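Local atomic coordinates of galactokinase (Bifidobacterium longum subsp. infantis ATCC 15697 = JCM 1222 = DSM 20088, PDB entry 6TEQ), a protein that probably phosphorylates galactose with ATP, as galactokinases of the GHMP kinase family do, and here holds 2-deoxy-2-fluoro-galactose in its sugar pocket. Residues 90-93 against 94-97; 98-102 against 103-107; 260-264 against 265-269; 301-304 against 305-309; 347-350 against 351-355. All blocks are in the same frame, centred on the assembly; numbering follows the deposited sequence.

Contact 1. Residues 90-93 against 94-97; sequences ADLD and GLKA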
loop_
_atom_site.group_PDB
_atom_site.type_symbol
_atom_site.label_atom_id
_atom_site.label_comp_id
_atom_site.label_asym_id
_atom_site.label_seq_id
_atom_site.Cartn_x
_atom_site.Cartn_y
_atom_site.Cartn_z
ATOM N N ALA A 90 6.940 24.937 4.799
ATOM C CA ALA A 90 7.847 24.951 3.637
ATOM C C ALA A 90 7.247 25.953 2.664
ATOM O O ALA A 90 6.113 26.449 2.905
ATOM C CB ALA A 90 8.048 23.579 3.008
ATOM N N ASP A 91 7.962 26.206 1.600
ATOM C CA ASP A 91 7.490 27.128 0.553
ATOM C C ASP A 91 7.738 26.412 -0.766
ATOM O O ASP A 91 8.883 25.927 -1.003
ATOM C CB ASP A 91 8.181 28.495 0.671
ATOM C CG ASP A 91 7.446 29.584 -0.066
ATOM O OD1 ASP A 91 7.093 29.386 -1.248
ATOM O OD2 ASP A 91 7.241 30.628 0.541
ATOM N N LEU A 92 6.707 26.358 -1.608
ATOM C CA LEU A 92 6.780 25.698 -2.928
ATOM C C LEU A 92 7.604 26.491 -3.941
ATOM O O LEU A 92 8.076 25.891 -4.890
ATOM C CB LEU A 92 5.349 25.529 -3.428
ATOM C CG LEU A 92 4.472 24.580 -2.605
ATOM C CD1 LEU A 92 3.007 24.737 -2.970
ATOM C CD2 LEU A 92 4.945 23.141 -2.766
ATOM N N ASP A 93 7.730 27.812 -3.755
ATOM C CA ASP A 93 8.372 28.717 -4.733
ATOM C C ASP A 93 9.832 28.300 -4.875
ATOM O O ASP A 93 10.563 28.483 -3.920
ATOM C CB ASP A 93 8.116 30.159 -4.314
ATOM C CG ASP A 93 8.560 31.152 -5.353
ATOM O OD1 ASP A 93 8.590 30.775 -6.530
ATOM O OD2 ASP A 93 8.897 32.273 -4.965
ATOM N N GLY A 94 10.188 27.674 -6.005
ATOM C CA GLY A 94 11.579 27.251 -6.287
ATOM C C GLY A 94 11.993 26.036 -5.467
ATOM O O GLY A 94 13.179 25.748 -5.408
ATOM N N LEU A 95 11.043 25.351 -4.846
ATOM C CA LEU A 95 11.305 24.122 -4.084
ATOM C C LEU A 95 11.855 23.060 -5.023
ATOM O O LEU A 95 11.347 22.907 -6.198
ATOM C CB LEU A 95 10.011 23.657 -3.416
ATOM C CG LEU A 95 10.140 22.453 -2.487
ATOM C CD1 LEU A 95 10.999 22.798 -1.301
ATOM C CD2 LEU A 95 8.789 21.968 -2.035
ATOM N N LYS A 96 12.901 22.380 -4.564
ATOM C CA LYS A 96 13.551 21.310 -5.352
ATOM C C LYS A 96 13.301 19.964 -4.651
ATOM O O LYS A 96 13.001 19.916 -3.432
ATOM C CB LYS A 96 15.033 21.660 -5.546
ATOM C CG LYS A 96 15.321 22.817 -6.522
ATOM C CD LYS A 96 16.779 23.174 -6.703
ATOM N NZ LYS A 96 18.854 22.944 -4.272
ATOM N N ALA A 97 13.481 18.898 -5.405
ATOM C CA ALA A 97 13.531 17.524 -4.891
ATOM C C ALA A 97 14.365 17.492 -3.600
ATOM O O ALA A 97 15.476 18.042 -3.568
ATOM C CB ALA A 97 14.062 16.616 -5.971
#

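Contact 2. Residues 98-102 against 103-107; sequences RGVDG and WSAYP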
loop_
_atom_site.group_PDB
_atom_site.type_symbol
_atom_site.label_atom_id
_atom_site.label_comp_id
_atom_site.label_asym_id
_atom_site.label_seq_id
_atom_site.Cartn_x
_atom_site.Cartn_y
_atom_site.Cartn_z
ATOM N N ARG A 98 13.834 16.864 -2.550
ATOM C CA ARG A 98 14.521 16.647 -1.251
ATOM C C ARG A 98 14.637 17.960 -0.471
ATOM O O ARG A 98 15.364 17.986 0.554
ATOM C CB ARG A 98 15.884 15.990 -1.463
ATOM C CG ARG A 98 15.886 14.767 -2.376
ATOM C CD ARG A 98 14.964 13.678 -1.883
ATOM N NE ARG A 98 15.115 13.398 -0.456
ATOM C CZ ARG A 98 16.061 12.646 0.072
ATOM N NH1 ARG A 98 16.999 12.116 -0.696
ATOM N NH2 ARG A 98 16.096 12.458 1.378
ATOM N N GLY A 99 13.830 18.952 -0.831
ATOM C CA GLY A 99 13.941 20.302 -0.270
ATOM C C GLY A 99 13.179 20.429 1.021
ATOM O O GLY A 99 13.134 21.552 1.585
ATOM N N VAL A 100 12.539 19.346 1.456
ATOM C CA VAL A 100 11.598 19.486 2.579
ATOM C C VAL A 100 12.015 18.598 3.734
ATOM O O VAL A 100 12.295 17.423 3.481
ATOM C CB VAL A 100 10.164 19.245 2.135
ATOM C CG1 VAL A 100 9.243 19.310 3.344
ATOM C CG2 VAL A 100 9.747 20.238 1.065
ATOM N N ASP A 101 12.056 19.189 4.940
ATOM C CA ASP A 101 12.541 18.459 6.147
ATOM C C ASP A 101 11.408 17.589 6.766
ATOM O O ASP A 101 10.429 18.178 7.221
ATOM C CB ASP A 101 13.228 19.450 7.084
ATOM C CG ASP A 101 14.358 20.216 6.423
ATOM O OD1 ASP A 101 15.180 19.563 5.729
ATOM O OD2 ASP A 101 14.405 21.451 6.585
ATOM N N GLY A 102 11.544 16.237 6.712
ATOM C CA GLY A 102 10.835 15.213 7.536
ATOM C C GLY A 102 9.513 14.755 6.880
ATOM O O GLY A 102 9.400 14.803 5.621
ATOM N N TRP A 103 8.527 14.309 7.668
ATOM C CA TRP A 103 7.191 13.793 7.237
ATOM C C TRP A 103 6.446 14.796 6.308
ATOM O O TRP A 103 5.631 14.328 5.454
ATOM C CB TRP A 103 6.339 13.442 8.462
ATOM C CG TRP A 103 5.694 14.618 9.139
ATOM C CD1 TRP A 103 6.196 15.340 10.181
ATOM C CD2 TRP A 103 4.380 15.166 8.901
ATOM N NE1 TRP A 103 5.301 16.290 10.585
ATOM C CE2 TRP A 103 4.193 16.249 9.792
ATOM C CE3 TRP A 103 3.384 14.916 7.980
ATOM C CZ2 TRP A 103 3.013 16.978 9.869
ATOM C CZ3 TRP A 103 2.221 15.650 8.029
ATOM C CH2 TRP A 103 2.065 16.709 8.908
ATOM N N SER A 104 6.643 16.089 6.488
ATOM C CA SER A 104 5.958 17.140 5.700
ATOM C C SER A 104 6.361 17.068 4.234
ATOM O O SER A 104 5.685 17.622 3.396
ATOM C CB SER A 104 6.186 18.546 6.251
ATOM O OG SER A 104 7.546 18.929 6.196
ATOM N N ALA A 105 7.434 16.372 3.923
ATOM C CA ALA A 105 7.849 16.177 2.513
ATOM C C ALA A 105 6.714 15.459 1.766
ATOM O O ALA A 105 6.591 15.669 0.569
ATOM C CB ALA A 105 9.115 15.348 2.461
ATOM N N TYR A 106 5.993 14.557 2.418
ATOM C CA TYR A 106 4.951 13.761 1.718
ATOM C C TYR A 106 3.806 14.639 1.222
ATOM O O TYR A 106 3.569 14.719 -0.002
ATOM C CB TYR A 106 4.469 12.629 2.636
ATOM C CG TYR A 106 5.487 11.516 2.820
ATOM C CD1 TYR A 106 5.467 10.394 2.021
ATOM C CD2 TYR A 106 6.440 11.570 3.814
ATOM C CE1 TYR A 106 6.372 9.369 2.180
ATOM C CE2 TYR A 106 7.339 10.522 4.011
ATOM C CZ TYR A 106 7.296 9.411 3.199
ATOM O OH TYR A 106 8.154 8.351 3.316
ATOM N N PRO A 107 3.084 15.416 2.084
ATOM C CA PRO A 107 2.059 16.292 1.536
ATOM C C PRO A 107 2.630 17.455 0.701
ATOM O O PRO A 107 2.076 17.787 -0.348
ATOM C CB PRO A 107 1.267 16.763 2.789
ATOM C CG PRO A 107 2.289 16.673 3.944
ATOM C CD PRO A 107 3.098 15.439 3.556
HETATM O O HOH W 1 8.459 17.418 8.437
#

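Contact 3. Residues 260-264 against 265-269; sequences KILGV and ANLRV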
loop_
_atom_site.group_PDB
_atom_site.type_symbol
_atom_site.label_atom_id
_atom_site.label_comp_id
_atom_site.label_asym_id
_atom_site.label_seq_id
_atom_site.Cartn_x
_atom_site.Cartn_y
_atom_site.Cartn_z
ATOM N N LYS A 260 17.769 -6.002 -17.611
ATOM C CA LYS A 260 18.868 -5.595 -18.517
ATOM C C LYS A 260 19.554 -6.871 -19.037
ATOM O O LYS A 260 19.789 -6.953 -20.282
ATOM C CB LYS A 260 19.845 -4.630 -17.820
ATOM C CG LYS A 260 20.946 -4.046 -18.708
ATOM C CD LYS A 260 22.018 -3.273 -17.953
ATOM C CE LYS A 260 23.003 -2.496 -18.825
ATOM N NZ LYS A 260 23.558 -3.309 -19.935
ATOM N N ILE A 261 19.936 -7.770 -18.136
ATOM C CA ILE A 261 20.684 -8.982 -18.548
ATOM C C ILE A 261 19.826 -9.779 -19.531
ATOM O O ILE A 261 20.344 -10.159 -20.582
ATOM C CB ILE A 261 21.129 -9.817 -17.358
ATOM C CG1 ILE A 261 22.216 -9.069 -16.591
ATOM C CG2 ILE A 261 21.609 -11.183 -17.843
ATOM C CD1 ILE A 261 22.565 -9.689 -15.317
ATOM N N LEU A 262 18.542 -9.871 -19.270
ATOM C CA LEU A 262 17.588 -10.648 -20.105
ATOM C C LEU A 262 17.223 -9.912 -21.399
ATOM O O LEU A 262 16.690 -10.567 -22.317
ATOM C CB LEU A 262 16.352 -10.947 -19.257
ATOM C CG LEU A 262 16.638 -12.008 -18.192
ATOM C CD1 LEU A 262 15.466 -12.073 -17.251
ATOM C CD2 LEU A 262 17.021 -13.379 -18.784
ATOM N N GLY A 263 17.558 -8.632 -21.531
ATOM C CA GLY A 263 17.266 -7.854 -22.742
ATOM C C GLY A 263 15.789 -7.504 -22.875
ATOM O O GLY A 263 15.370 -7.382 -23.998
ATOM N N VAL A 264 15.077 -7.320 -21.746
ATOM C CA VAL A 264 13.644 -7.057 -21.681
ATOM C C VAL A 264 13.443 -5.745 -20.965
ATOM O O VAL A 264 14.238 -5.364 -20.106
ATOM C CB VAL A 264 12.848 -8.207 -21.031
ATOM C CG1 VAL A 264 12.907 -9.467 -21.904
ATOM C CG2 VAL A 264 13.338 -8.551 -19.618
ATOM N N ALA A 265 12.366 -5.081 -21.288
ATOM C CA ALA A 265 12.097 -3.756 -20.655
ATOM C C ALA A 265 11.726 -3.950 -19.175
ATOM O O ALA A 265 12.021 -3.031 -18.351
ATOM C CB ALA A 265 10.962 -3.075 -21.333
ATOM N N ASN A 266 11.113 -5.100 -18.865
ATOM C CA ASN A 266 10.705 -5.396 -17.475
ATOM C C ASN A 266 10.475 -6.902 -17.299
ATOM O O ASN A 266 10.271 -7.620 -18.292
ATOM C CB ASN A 266 9.490 -4.578 -17.032
ATOM C CG ASN A 266 8.327 -4.670 -18.000
ATOM O OD1 ASN A 266 7.796 -5.758 -18.138
ATOM N ND2 ASN A 266 7.945 -3.580 -18.673
ATOM N N LEU A 267 10.394 -7.364 -16.039
ATOM C CA LEU A 267 10.281 -8.805 -15.810
ATOM C C LEU A 267 8.909 -9.330 -16.185
ATOM O O LEU A 267 8.741 -10.528 -16.254
ATOM C CB LEU A 267 10.677 -9.143 -14.382
ATOM C CG LEU A 267 12.190 -8.970 -14.104
ATOM C CD1 LEU A 267 12.513 -9.161 -12.635
ATOM C CD2 LEU A 267 13.068 -9.876 -14.947
ATOM N N ARG A 268 7.922 -8.465 -16.311
ATOM C CA ARG A 268 6.612 -8.925 -16.803
ATOM C C ARG A 268 6.745 -9.507 -18.200
ATOM O O ARG A 268 6.032 -10.485 -18.477
ATOM C CB ARG A 268 5.624 -7.802 -16.762
ATOM C CG ARG A 268 4.291 -8.115 -17.387
ATOM C CD ARG A 268 3.439 -9.127 -16.611
ATOM N NE ARG A 268 2.086 -9.163 -17.159
ATOM C CZ ARG A 268 1.118 -8.312 -16.875
ATOM N NH1 ARG A 268 1.362 -7.263 -16.115
ATOM N NH2 ARG A 268 -0.059 -8.436 -17.465
ATOM N N VAL A 269 7.563 -8.914 -19.066
ATOM C CA VAL A 269 7.851 -9.550 -20.385
ATOM C C VAL A 269 8.311 -11.017 -20.185
ATOM O O VAL A 269 7.788 -11.922 -20.809
ATOM C CB VAL A 269 8.914 -8.752 -21.140
ATOM C CG1 VAL A 269 9.201 -9.459 -22.477
ATOM C CG2 VAL A 269 8.584 -7.292 -21.285
#

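Contact 4. Residues 301-304 against 305-309; sequences RHVV and TEIER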
loop_
_atom_site.group_PDB
_atom_site.type_symbol
_atom_site.label_atom_id
_atom_site.label_comp_id
_atom_site.label_asym_id
_atom_site.label_seq_id
_atom_site.Cartn_x
_atom_site.Cartn_y
_atom_site.Cartn_z
ATOM N N ARG A 301 12.727 -15.668 -9.979
ATOM C CA ARG A 301 11.765 -16.771 -9.751
ATOM C C ARG A 301 10.581 -16.227 -8.936
ATOM O O ARG A 301 9.451 -16.560 -9.229
ATOM C CB ARG A 301 12.470 -17.970 -9.134
ATOM C CG ARG A 301 11.521 -19.101 -8.778
ATOM C CD ARG A 301 12.270 -20.376 -8.553
ATOM N NE ARG A 301 13.065 -20.227 -7.387
ATOM C CZ ARG A 301 14.292 -20.629 -7.274
ATOM N NH1 ARG A 301 14.868 -21.205 -8.332
ATOM N NH2 ARG A 301 14.949 -20.392 -6.140
ATOM N N HIS A 302 10.837 -15.474 -7.852
ATOM C CA HIS A 302 9.744 -14.885 -7.070
ATOM C C HIS A 302 8.892 -14.102 -8.060
ATOM O O HIS A 302 7.690 -14.287 -8.012
ATOM C CB HIS A 302 10.267 -13.965 -5.959
ATOM C CG HIS A 302 9.114 -13.189 -5.438
ATOM N ND1 HIS A 302 8.183 -13.761 -4.670
ATOM C CD2 HIS A 302 8.734 -11.919 -5.666
ATOM C CE1 HIS A 302 7.169 -12.926 -4.483
ATOM N NE2 HIS A 302 7.505 -11.757 -5.064
ATOM N N VAL A 303 9.464 -13.167 -8.868
ATOM C CA VAL A 303 8.587 -12.223 -9.592
ATOM C C VAL A 303 7.707 -13.025 -10.562
ATOM O O VAL A 303 6.512 -12.760 -10.713
ATOM C CB VAL A 303 9.407 -11.141 -10.294
ATOM C CG1 VAL A 303 8.542 -10.300 -11.180
ATOM C CG2 VAL A 303 10.114 -10.261 -9.259
ATOM N N VAL A 304 8.308 -13.983 -11.218
ATOM C CA VAL A 304 7.625 -14.727 -12.290
ATOM C C VAL A 304 6.519 -15.545 -11.661
ATOM O O VAL A 304 5.406 -15.507 -12.172
ATOM C CB VAL A 304 8.613 -15.622 -13.039
ATOM C CG1 VAL A 304 7.912 -16.697 -13.836
ATOM C CG2 VAL A 304 9.515 -14.783 -13.893
ATOM N N THR A 305 6.796 -16.273 -10.610
ATOM C CA THR A 305 5.795 -17.160 -9.959
ATOM C C THR A 305 4.701 -16.313 -9.305
ATOM O O THR A 305 3.542 -16.708 -9.276
ATOM C CB THR A 305 6.425 -18.204 -9.034
ATOM O OG1 THR A 305 7.076 -17.548 -7.946
ATOM C CG2 THR A 305 7.360 -19.140 -9.793
ATOM N N GLU A 306 5.076 -15.155 -8.756
ATOM C CA GLU A 306 4.095 -14.318 -8.024
ATOM C C GLU A 306 3.104 -13.776 -9.046
ATOM O O GLU A 306 1.879 -13.664 -8.700
ATOM C CB GLU A 306 4.817 -13.191 -7.271
ATOM C CG GLU A 306 3.918 -12.381 -6.390
ATOM C CD GLU A 306 3.493 -13.025 -5.093
ATOM O OE1 GLU A 306 3.753 -14.239 -4.888
ATOM O OE2 GLU A 306 2.849 -12.301 -4.343
ATOM N N ILE A 307 3.551 -13.305 -10.194
ATOM C CA ILE A 307 2.620 -12.741 -11.194
ATOM C C ILE A 307 1.594 -13.826 -11.551
ATOM O O ILE A 307 0.362 -13.527 -11.561
ATOM C CB ILE A 307 3.359 -12.183 -12.421
ATOM C CG1 ILE A 307 4.230 -10.960 -12.067
ATOM C CG2 ILE A 307 2.387 -11.846 -13.527
ATOM C CD1 ILE A 307 5.182 -10.480 -13.155
ATOM N N GLU A 308 2.047 -15.058 -11.767
ATOM C CA GLU A 308 1.109 -16.126 -12.110
ATOM C C GLU A 308 0.193 -16.412 -10.914
ATOM O O GLU A 308 -1.010 -16.653 -11.104
ATOM C CB GLU A 308 1.824 -17.418 -12.513
ATOM C CG GLU A 308 0.868 -18.314 -13.254
ATOM C CD GLU A 308 0.459 -17.829 -14.646
ATOM O OE1 GLU A 308 1.280 -17.751 -15.484
ATOM O OE2 GLU A 308 -0.692 -17.538 -14.869
ATOM N N ARG A 309 0.701 -16.377 -9.675
ATOM C CA ARG A 309 -0.154 -16.596 -8.510
ATOM C C ARG A 309 -1.286 -15.586 -8.507
ATOM O O ARG A 309 -2.376 -15.921 -7.970
ATOM C CB ARG A 309 0.652 -16.543 -7.218
ATOM C CG ARG A 309 1.464 -17.807 -6.993
ATOM C CD ARG A 309 2.074 -17.869 -5.615
ATOM N NE ARG A 309 3.195 -16.929 -5.496
ATOM C CZ ARG A 309 4.456 -17.240 -5.811
ATOM N NH1 ARG A 309 4.759 -18.483 -6.139
ATOM N NH2 ARG A 309 5.418 -16.358 -5.628
#

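Contact 5. Residues 347-350 against 351-355; sequences LDIA and VDVAR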
loop_
_atom_site.group_PDB
_atom_site.type_symbol
_atom_site.label_atom_id
_atom_site.label_comp_id
_atom_site.label_asym_id
_atom_site.label_seq_id
_atom_site.Cartn_x
_atom_site.Cartn_y
_atom_site.Cartn_z
ATOM N N LEU A 347 7.315 -11.798 11.102
ATOM C CA LEU A 347 6.354 -12.103 10.035
ATOM C C LEU A 347 6.238 -13.631 9.923
ATOM O O LEU A 347 5.116 -14.155 9.773
ATOM C CB LEU A 347 6.798 -11.530 8.702
ATOM C CG LEU A 347 6.839 -10.011 8.583
ATOM C CD1 LEU A 347 7.499 -9.627 7.281
ATOM C CD2 LEU A 347 5.421 -9.432 8.692
ATOM N N ASP A 348 7.389 -14.326 9.877
ATOM C CA ASP A 348 7.358 -15.779 9.566
ATOM C C ASP A 348 6.666 -16.543 10.695
ATOM O O ASP A 348 5.914 -17.478 10.441
ATOM C CB ASP A 348 8.750 -16.314 9.288
ATOM C CG ASP A 348 9.302 -15.719 8.017
ATOM O OD1 ASP A 348 8.493 -15.227 7.211
ATOM O OD2 ASP A 348 10.508 -15.766 7.888
ATOM N N ILE A 349 6.917 -16.137 11.925
ATOM C CA ILE A 349 6.297 -16.819 13.101
ATOM C C ILE A 349 4.790 -16.496 13.179
ATOM O O ILE A 349 3.990 -17.426 13.354
ATOM C CB ILE A 349 7.066 -16.465 14.377
ATOM C CG1 ILE A 349 8.446 -17.104 14.369
ATOM C CG2 ILE A 349 6.235 -16.871 15.617
ATOM C CD1 ILE A 349 9.412 -16.570 15.402
ATOM N N ALA A 350 4.385 -15.268 12.893
ATOM C CA ALA A 350 2.943 -14.959 12.863
ATOM C C ALA A 350 2.269 -15.846 11.812
ATOM O O ALA A 350 1.178 -16.343 12.051
ATOM C CB ALA A 350 2.724 -13.497 12.593
ATOM N N VAL A 351 2.858 -15.897 10.619
ATOM C CA VAL A 351 2.294 -16.731 9.550
ATOM C C VAL A 351 2.204 -18.197 9.984
ATOM O O VAL A 351 1.173 -18.844 9.725
ATOM C CB VAL A 351 3.145 -16.576 8.266
ATOM C CG1 VAL A 351 2.895 -17.728 7.326
ATOM C CG2 VAL A 351 2.810 -15.268 7.624
ATOM N N ASP A 352 3.271 -18.737 10.596
ATOM C CA ASP A 352 3.259 -20.153 11.011
ATOM C C ASP A 352 2.111 -20.362 12.028
ATOM O O ASP A 352 1.416 -21.397 11.964
ATOM C CB ASP A 352 4.589 -20.532 11.624
ATOM C CG ASP A 352 4.760 -22.029 11.662
ATOM O OD1 ASP A 352 4.543 -22.660 10.600
ATOM O OD2 ASP A 352 4.990 -22.524 12.787
ATOM N N VAL A 353 1.970 -19.466 12.980
ATOM C CA VAL A 353 0.889 -19.571 13.990
ATOM C C VAL A 353 -0.480 -19.581 13.293
ATOM O O VAL A 353 -1.321 -20.434 13.597
ATOM C CB VAL A 353 0.978 -18.480 15.052
ATOM C CG1 VAL A 353 -0.209 -18.502 15.967
ATOM C CG2 VAL A 353 2.230 -18.601 15.861
ATOM N N ALA A 354 -0.670 -18.722 12.306
ATOM C CA ALA A 354 -1.952 -18.654 11.601
ATOM C C ALA A 354 -2.178 -19.999 10.897
ATOM O O ALA A 354 -3.295 -20.544 10.917
ATOM C CB ALA A 354 -1.934 -17.494 10.682
ATOM N N ARG A 355 -1.144 -20.471 10.212
ATOM C CA ARG A 355 -1.273 -21.734 9.413
ATOM C C ARG A 355 -1.615 -22.913 10.335
ATOM O O ARG A 355 -2.424 -23.741 9.959
ATOM C CB ARG A 355 -0.013 -22.058 8.628
ATOM C CG ARG A 355 0.194 -21.099 7.438
ATOM C CD ARG A 355 1.482 -21.415 6.776
ATOM N NE ARG A 355 1.719 -20.432 5.699
ATOM C CZ ARG A 355 2.799 -20.337 4.993
ATOM N NH1 ARG A 355 3.773 -21.207 5.101
ATOM N NH2 ARG A 355 2.896 -19.349 4.153
#

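Contact 1. Residues 90-93 against 94-97
L92 and L95 close a type II beta turn where strand 86-91 runs out, a compact example of a chain leaving a sheet by bonding to itself. The N-H of L95 meets the carbonyl of L92, N to O 3.0 Å; the bond is almost straight at the hydrogen (166°), although the donor stands above the carbonyl plane and not on a lone pair. The same two residues also meet methyl to methyl, CD2 of L92 lying 4.1 Å from CD2 of L95, with the side chains crossing at a slant. L95 does most of the touching. Its CB sits 3.3 Å from L92 O and 3.5 Å from D91 O. Because CG is anti to the backbone N (chi1 -175°), the side chain continues past the D91 carbonyl, where CD1 comes within 3.8 Å of D91 O. L92 and L95 both reach T108 of helix 105-116, and L92 also touches A111 and R115. On the strand side, D91 bends back in an Asx turn: its OD1 takes the N-H of D93 at 3.0 Å on the anti side of the carboxylate. T74 OG1 bonds to that same oxygen, so two partners fix the rotation of the group. At G94 phi is positive, and a beta carbon there would fall only 2.9 Å from D93 O, which is consistent with a glycine at this position. The chemistry thus divides cleanly: carboxylate and backbone hold the bend, while the two leucines turn hydrocarbon toward the helix and tie the end of the strand to it.

Contact 2. Residues 98-102 against 103-107
The entry into helix 105-116 of the GHMP kinase N-terminal region is built by V100, D101 and G102 meeting S104 and A105. A105 N gives its hydrogen to G102 O at 3.0 Å, a fairly straight bond (161°) whose donor lies above the carbonyl plane. V100 packs against the same turn from the side. Its CB is 4.0 Å from A105 CB, and since CG1 is anti to the backbone N (chi1 176°), that methyl comes to 3.3 Å from S104 OG, while M182 of helix 165-183 touches both V100 and A105. A water accepts the S104 N-H, 3.0 Å from S104 N; its approach to D101 O is too short to be trusted. G102 has positive phi, and a beta carbon there would run into W103 N at 2.8 Å. At W103, chi1 of 79° sets CG between the backbone N and the carbonyl carbon, and the indole reaches V78, S80 and M145. S80, whose side chain lies about 4 Å from that of W103 at the nearest atoms, binds ADP in another structure of this protein. The turn is thus a loop-to-helix junction at the flank of the nucleotide site of a GHMP kinase.

Contact 3. Residues 260-264 against 265-269
The N-H of V269, whose side chain packs on V264, is shared by two oxygens of N266: OD1 at 3.3 Å from V269 N and, in a weak bond, the backbone O of N266. N266 is the N-cap of helix 267-276, and chi1 of 52° brings its amide back over the first turn; the donor is tilted 22° from the amide C=O plane. V264 fills the bend just before it. Its CG1 touches CG1 of V269 at 3.8 Å as the two valines slide past each other in opposite directions, and its CG2 lies 3.5 Å from N266 O. Shortening V264 to an alanine would probably leave the V269 methyl without its mate and open a gap between the bend and the new helix. Farther in, L262 CD1 meets L267 CD2 at 4.0 Å, the side chains crossing at about a right angle; L267 also packs on V300 and V303 of helix 294-318. Behind the bend, G263 N bonds to K260 O at 3.1 Å, and the positive phi of G263 completes a Schellman motif. One helix is stopped and the next started within a few residues, a tight turn between two helices in which a Schellman motif is followed by an N-capping asparagine.

Contact 4. Residues 301-304 against 305-309
H302 and E306 lie side by side one turn apart on helix 294-318, and the alpha-helical spacing brings the CB of E306 over one face of the imidazole. This CH-pi contact measures 4.0 Å from E306 CB to the centroid of the H302 ring, 29° off the ring normal. E306 leaves the backbone with CG anti to N and then bends at chi2 (76°), a course that turns its carboxylate to R309. The arginine answers side-on: NE and NH2 of R309 each reach OE1 of E306 at 2.8 Å, with that oxygen in the guanidinium plane. On the neighbouring flank T305 turns its hydroxyl back, OG1 to R301 O 2.9 Å, while T305 N meets R301 O at 3.0 Å from the opposite face of the carbonyl plane. V303 CG1 and I307 CD1 pack at 3.9 Å. In the next shell, OE2 of E306 accepts from S332 OG and from the backbone N atoms of G45 and E46. E46 binds galactose, so E306 is probably a second-shell residue that helps position it. With an alanine in place of E306, R309 would probably lose its carboxylate mate and the amides of G45 and E46 an acceptor. H302 joins the same shell, its ND1 bonded to S335 OG and its NE2 to the carbonyl O of E46.

Contact 5. Residues 347-350 against 351-355
V351 rests against the carbonyl of L347 one turn earlier in helix 345-356, an alpha helix of the GHMP kinase C-terminal region, and its side chain illustrates how a beta-branched residue fits a helix. CB lies 3.5 Å from L347 O and 3.6 Å from D348 O, so it straddles two carbonyls of the preceding turn. The methyl CG2 comes closer still, 3.3 Å from L347 O. The other methyl, CG1, is anti to the backbone N (chi1 161°) and slants toward the next turn, where it sits over one face of the R355 guanidinium, offset toward its rim. Outside this helix, V351 packs on I373 of strand 372-378 and on H333 of helix 322-338. The rotation of that guanidinium is fixed by other partners: NH1 of R355 forms a salt bridge with D334, and NH2 bonds to A362 O. Backbone bonds set the frame for this packing. V351 N meets L347 O at 3.0 Å, and D352 N meets D348 O at 2.9 Å. The two aspartates have different partners, D348 bonding to H333 and T343, D352 to K356. V353 repeats the valine pattern on another flank, one that packs against helix 382-396 through I389 and R392. There I349 CG2 and V353 CG2 approach only loosely, at 4.4 Å. V353 N bonds to I349 O at 2.9 Å, almost straight at the hydrogen (169°), and the methyl CG2 of V353 lies 3.3 Å from that same oxygen.

In the fold
The five contacts follow one another along the chain and fall into two touching pairs and one that stands apart. Contacts 1 and 2, centres 10 Å apart, join strand 86-91 to helix 105-116 and meet where L95 packs on V100. Contacts 3 and 4, centres 14 Å apart, bring helix 267-276 against helix 294-318 through L267 and V303; contact 4 lies across the centre of the chain from contact 2, their centres 35 Å apart. Contact 5, on helix 345-356, is 21 Å from contact 4 between centres and 45 Å from contact 1. Contact 2 thus flanks the nucleotide site while contact 4 backs the sugar site, so local packing in separate parts of the fold borders both.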